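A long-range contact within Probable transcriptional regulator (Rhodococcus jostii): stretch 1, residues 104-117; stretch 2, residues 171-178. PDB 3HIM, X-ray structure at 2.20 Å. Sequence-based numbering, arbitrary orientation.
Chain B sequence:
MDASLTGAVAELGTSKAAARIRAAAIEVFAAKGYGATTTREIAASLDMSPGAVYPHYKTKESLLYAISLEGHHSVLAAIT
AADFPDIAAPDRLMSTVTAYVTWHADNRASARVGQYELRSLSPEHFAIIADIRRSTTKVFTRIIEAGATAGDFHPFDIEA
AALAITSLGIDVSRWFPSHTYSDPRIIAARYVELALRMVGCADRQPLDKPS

Stretch 1 104-117: HADNRASARVGQYE
Stretch 2 171-178: DVSRWFPS

Stretch 1 ends one helix at Asp 106, breaks at Asn 107 (phi/psi -107/30) and runs as a second helix from Arg 108 to Tyr 116. Stretch 2 is the end of a helix, Asp 171 to Trp 175, followed by an extended tail from Phe 176. The axes of helix 108-116 and helix 171-175 approach to 8.7 Å, with 115° between their N-to-C directions. In register, the nearest CA atoms are those of Arg 108 and Ser 173, 4.3 Å apart. The contact buries 480 Å².

Ser 173 is the centre, with 110 Å² covered. Its CB points toward stretch 1 and chi1 is m (-64°). Ser 173 OG donates to His 104 O at 2.8 Å and accepts from His 104 ND1 at 2.9 Å. One hydroxyl therefore serves both backbone and side chain. His 104 has chi1 -88° and chi2 -75°; Ser 173 OG lies at the edge of its ring, near the plane. Ala 111 CB lies 3.3 Å from Ser 173 OG. The carbonyl of Ser 173 is used as well: Arg 112 NE donates to Ser 173 O at 3.0 Å, with an N-H...O angle of 148°. The CB of Arg 112 points sideways, but chi1 m, chi2 t and chi3 -102° bring its end nearer.

Arg 108 has 69 Å² covered. Its chi1 to chi3 are p, t, t, and chi4 is -89°. Arg 108 NH1 folds back to Ala 105 O, a hydrogen bond of 2.8 Å that spans the helix break. The side chain also packs against the tail of stretch 2. Arg 108 CD is 3.2 Å from Phe 176 O. Pro 177 CD sits over one face of the guanidinium, 3.6 Å from Arg 108 NE. The peptide before Pro 177 is cis.

Phe 176 has 60 Å² covered. It leaves the helix at phi/psi -79/144, with chi1 t and chi2 -87°. Ala 105 CB sits over its ring face, 3.7 Å from the Phe 176 ring centroid and 14° off the normal, as a CH-pi contact. Arg 108 NH1 is at the ring edge, 3.6 Å from Phe 176 CE1. Val 172, chi1 t, adds an apolar contact, Val 172 CG1 to Ala 105 CB at 3.9 Å.

At the far end, Tyr 116 (chi1 m, chi2 -8°) brings its OH to 3.3 Å from Arg 174 CB. The end of Arg 174 leads away to a salt bridge within stretch 2, Arg 174 NE to Asp 171 OD1 at 2.7 Å.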

# COMPACT_ATOMS: atom_id res chain seq x y z
N HIS B 104 -8.76 7.99 -0.57
CA HIS B 104 -8.25 6.65 -0.48
C HIS B 104 -8.93 5.76 0.59
O HIS B 104 -9.01 4.54 0.42
CB HIS B 104 -6.73 6.67 -0.32
CG HIS B 104 -6.00 6.70 -1.62
ND1 HIS B 104 -5.89 5.58 -2.43
CD2 HIS B 104 -5.37 7.70 -2.27
CE1 HIS B 104 -5.21 5.90 -3.51
NE2 HIS B 104 -4.87 7.18 -3.43
N ALA B 105 -9.39 6.36 1.68
CA ALA B 105 -10.22 5.66 2.66
C ALA B 105 -11.64 5.37 2.11
O ALA B 105 -12.06 4.22 2.12
CB ALA B 105 -10.31 6.45 3.94
N ASP B 106 -12.35 6.40 1.66
CA ASP B 106 -13.70 6.23 1.07
C ASP B 106 -13.75 5.33 -0.18
O ASP B 106 -14.69 4.56 -0.34
CB ASP B 106 -14.32 7.57 0.68
CG ASP B 106 -14.66 8.45 1.87
OD1 ASP B 106 -14.71 7.97 3.03
OD2 ASP B 106 -14.90 9.65 1.62
N ASN B 107 -12.76 5.42 -1.06
CA ASN B 107 -12.83 4.64 -2.30
C ASN B 107 -11.89 3.46 -2.36
O ASN B 107 -11.47 3.07 -3.46
CB ASN B 107 -12.61 5.56 -3.50
CG ASN B 107 -13.61 6.67 -3.53
OD1 ASN B 107 -14.75 6.47 -3.93
ND2 ASN B 107 -13.21 7.85 -3.07
N ARG B 108 -11.59 2.90 -1.19
CA ARG B 108 -10.56 1.87 -1.05
C ARG B 108 -10.77 0.63 -1.93
O ARG B 108 -9.80 0.06 -2.45
CB ARG B 108 -10.35 1.46 0.44
CG ARG B 108 -11.61 0.94 1.16
CD ARG B 108 -11.43 0.90 2.70
NE ARG B 108 -12.62 0.37 3.38
CZ ARG B 108 -13.64 1.12 3.78
NH1 ARG B 108 -13.64 2.45 3.61
NH2 ARG B 108 -14.67 0.55 4.38
N ALA B 109 -12.03 0.20 -2.07
CA ALA B 109 -12.36 -1.03 -2.82
C ALA B 109 -12.08 -0.82 -4.28
O ALA B 109 -11.40 -1.60 -4.91
CB ALA B 109 -13.82 -1.47 -2.58
N SER B 110 -12.61 0.27 -4.82
CA SER B 110 -12.24 0.68 -6.17
C SER B 110 -10.74 0.92 -6.29
O SER B 110 -10.15 0.54 -7.29
CB SER B 110 -13.00 1.92 -6.59
OG SER B 110 -12.57 2.30 -7.88
N ALA B 111 -10.13 1.55 -5.29
CA ALA B 111 -8.68 1.86 -5.35
C ALA B 111 -7.85 0.58 -5.45
O ALA B 111 -6.95 0.49 -6.28
CB ALA B 111 -8.25 2.68 -4.16
N ARG B 112 -8.17 -0.42 -4.62
CA ARG B 112 -7.47 -1.69 -4.67
C ARG B 112 -7.52 -2.36 -6.05
O ARG B 112 -6.50 -2.82 -6.56
CB ARG B 112 -8.01 -2.63 -3.58
CG ARG B 112 -7.45 -2.28 -2.21
CD ARG B 112 -7.91 -3.23 -1.12
NE ARG B 112 -8.99 -2.64 -0.33
CZ ARG B 112 -10.20 -3.15 -0.23
NH1 ARG B 112 -10.50 -4.28 -0.86
NH2 ARG B 112 -11.13 -2.53 0.52
N VAL B 113 -8.71 -2.40 -6.66
CA VAL B 113 -8.89 -3.06 -7.95
C VAL B 113 -8.08 -2.31 -9.03
O VAL B 113 -7.35 -2.92 -9.81
CB VAL B 113 -10.40 -3.21 -8.34
CG1 VAL B 113 -10.55 -3.66 -9.77
CG2 VAL B 113 -11.11 -4.20 -7.38
N GLY B 114 -8.20 -0.98 -9.01
CA GLY B 114 -7.42 -0.11 -9.86
C GLY B 114 -5.92 -0.27 -9.71
O GLY B 114 -5.22 -0.30 -10.70
N GLN B 115 -5.43 -0.37 -8.47
CA GLN B 115 -3.99 -0.42 -8.22
C GLN B 115 -3.36 -1.82 -8.41
O GLN B 115 -2.30 -1.94 -8.99
CB GLN B 115 -3.65 0.12 -6.83
N TYR B 116 -4.04 -2.86 -7.94
CA TYR B 116 -3.37 -4.15 -7.76
C TYR B 116 -3.38 -5.00 -9.03
O TYR B 116 -2.60 -5.95 -9.15
CB TYR B 116 -3.96 -4.95 -6.58
CG TYR B 116 -3.95 -4.28 -5.20
CD1 TYR B 116 -3.28 -3.07 -4.97
CD2 TYR B 116 -4.59 -4.88 -4.12
CE1 TYR B 116 -3.28 -2.47 -3.71
CE2 TYR B 116 -4.59 -4.30 -2.85
CZ TYR B 116 -3.95 -3.08 -2.66
OH TYR B 116 -3.94 -2.51 -1.40
N GLU B 117 -4.26 -4.66 -9.97
CA GLU B 117 -4.35 -5.43 -11.21
C GLU B 117 -3.79 -4.70 -12.46
O GLU B 117 -4.20 -4.99 -13.58
CB GLU B 117 -5.79 -5.90 -11.45
CG GLU B 117 -6.51 -6.42 -10.22
CD GLU B 117 -6.18 -7.87 -9.87
OE1 GLU B 117 -5.26 -8.47 -10.49
OE2 GLU B 117 -6.87 -8.43 -8.98
N ASP B 171 -1.54 3.52 0.38
CA ASP B 171 -1.54 2.38 1.29
C ASP B 171 -2.73 2.38 2.25
O ASP B 171 -3.13 1.34 2.74
CB ASP B 171 -0.23 2.28 2.06
CG ASP B 171 -0.06 0.92 2.73
OD1 ASP B 171 0.06 -0.12 2.03
OD2 ASP B 171 -0.04 0.89 3.98
N VAL B 172 -3.29 3.56 2.51
CA VAL B 172 -4.53 3.66 3.26
C VAL B 172 -5.58 2.73 2.65
O VAL B 172 -6.37 2.13 3.36
CB VAL B 172 -5.05 5.14 3.29
CG1 VAL B 172 -6.57 5.23 3.64
CG2 VAL B 172 -4.19 6.03 4.24
N SER B 173 -5.60 2.59 1.33
CA SER B 173 -6.63 1.75 0.70
C SER B 173 -6.45 0.27 1.04
O SER B 173 -7.39 -0.51 0.94
CB SER B 173 -6.69 1.96 -0.82
OG SER B 173 -7.07 3.29 -1.12
N ARG B 174 -5.24 -0.10 1.45
CA ARG B 174 -4.93 -1.46 1.87
C ARG B 174 -5.42 -1.73 3.28
O ARG B 174 -6.14 -2.68 3.49
CB ARG B 174 -3.43 -1.75 1.78
CG ARG B 174 -3.03 -3.21 2.10
CD ARG B 174 -1.49 -3.40 2.12
NE ARG B 174 -0.88 -2.47 3.07
CZ ARG B 174 -0.87 -2.64 4.39
NH1 ARG B 174 -1.40 -3.74 4.94
NH2 ARG B 174 -0.33 -1.72 5.16
N TRP B 175 -5.02 -0.89 4.25
CA TRP B 175 -5.22 -1.23 5.67
C TRP B 175 -6.48 -0.66 6.29
O TRP B 175 -6.91 -1.11 7.35
CB TRP B 175 -4.01 -0.84 6.55
CG TRP B 175 -3.70 0.65 6.56
CD1 TRP B 175 -2.74 1.29 5.80
CD2 TRP B 175 -4.32 1.67 7.35
NE1 TRP B 175 -2.75 2.65 6.07
CE2 TRP B 175 -3.70 2.90 7.02
CE3 TRP B 175 -5.34 1.66 8.30
CZ2 TRP B 175 -4.07 4.11 7.61
CZ3 TRP B 175 -5.72 2.87 8.88
CH2 TRP B 175 -5.08 4.08 8.54
N PHE B 176 -7.06 0.36 5.67
CA PHE B 176 -8.18 1.06 6.28
C PHE B 176 -9.48 0.26 6.09
O PHE B 176 -9.66 -0.38 5.07
CB PHE B 176 -8.29 2.45 5.66
CG PHE B 176 -9.38 3.30 6.24
CD1 PHE B 176 -10.68 3.24 5.72
CD2 PHE B 176 -9.11 4.19 7.27
CE1 PHE B 176 -11.69 4.02 6.24
CE2 PHE B 176 -10.13 4.99 7.80
CZ PHE B 176 -11.41 4.91 7.28
N PRO B 177 -10.39 0.27 7.09
CA PRO B 177 -10.28 0.85 8.43
C PRO B 177 -9.54 -0.04 9.43
O PRO B 177 -9.58 -1.27 9.30
CB PRO B 177 -11.73 0.99 8.87
CG PRO B 177 -12.46 -0.09 8.14
CD PRO B 177 -11.73 -0.30 6.84
N SER B 178 -8.89 0.58 10.42
CA SER B 178 -8.25 -0.15 11.52
C SER B 178 -9.04 0.14 12.79
O SER B 178 -9.97 0.96 12.77
CB SER B 178 -6.80 0.30 11.68
OG SER B 178 -6.77 1.62 12.20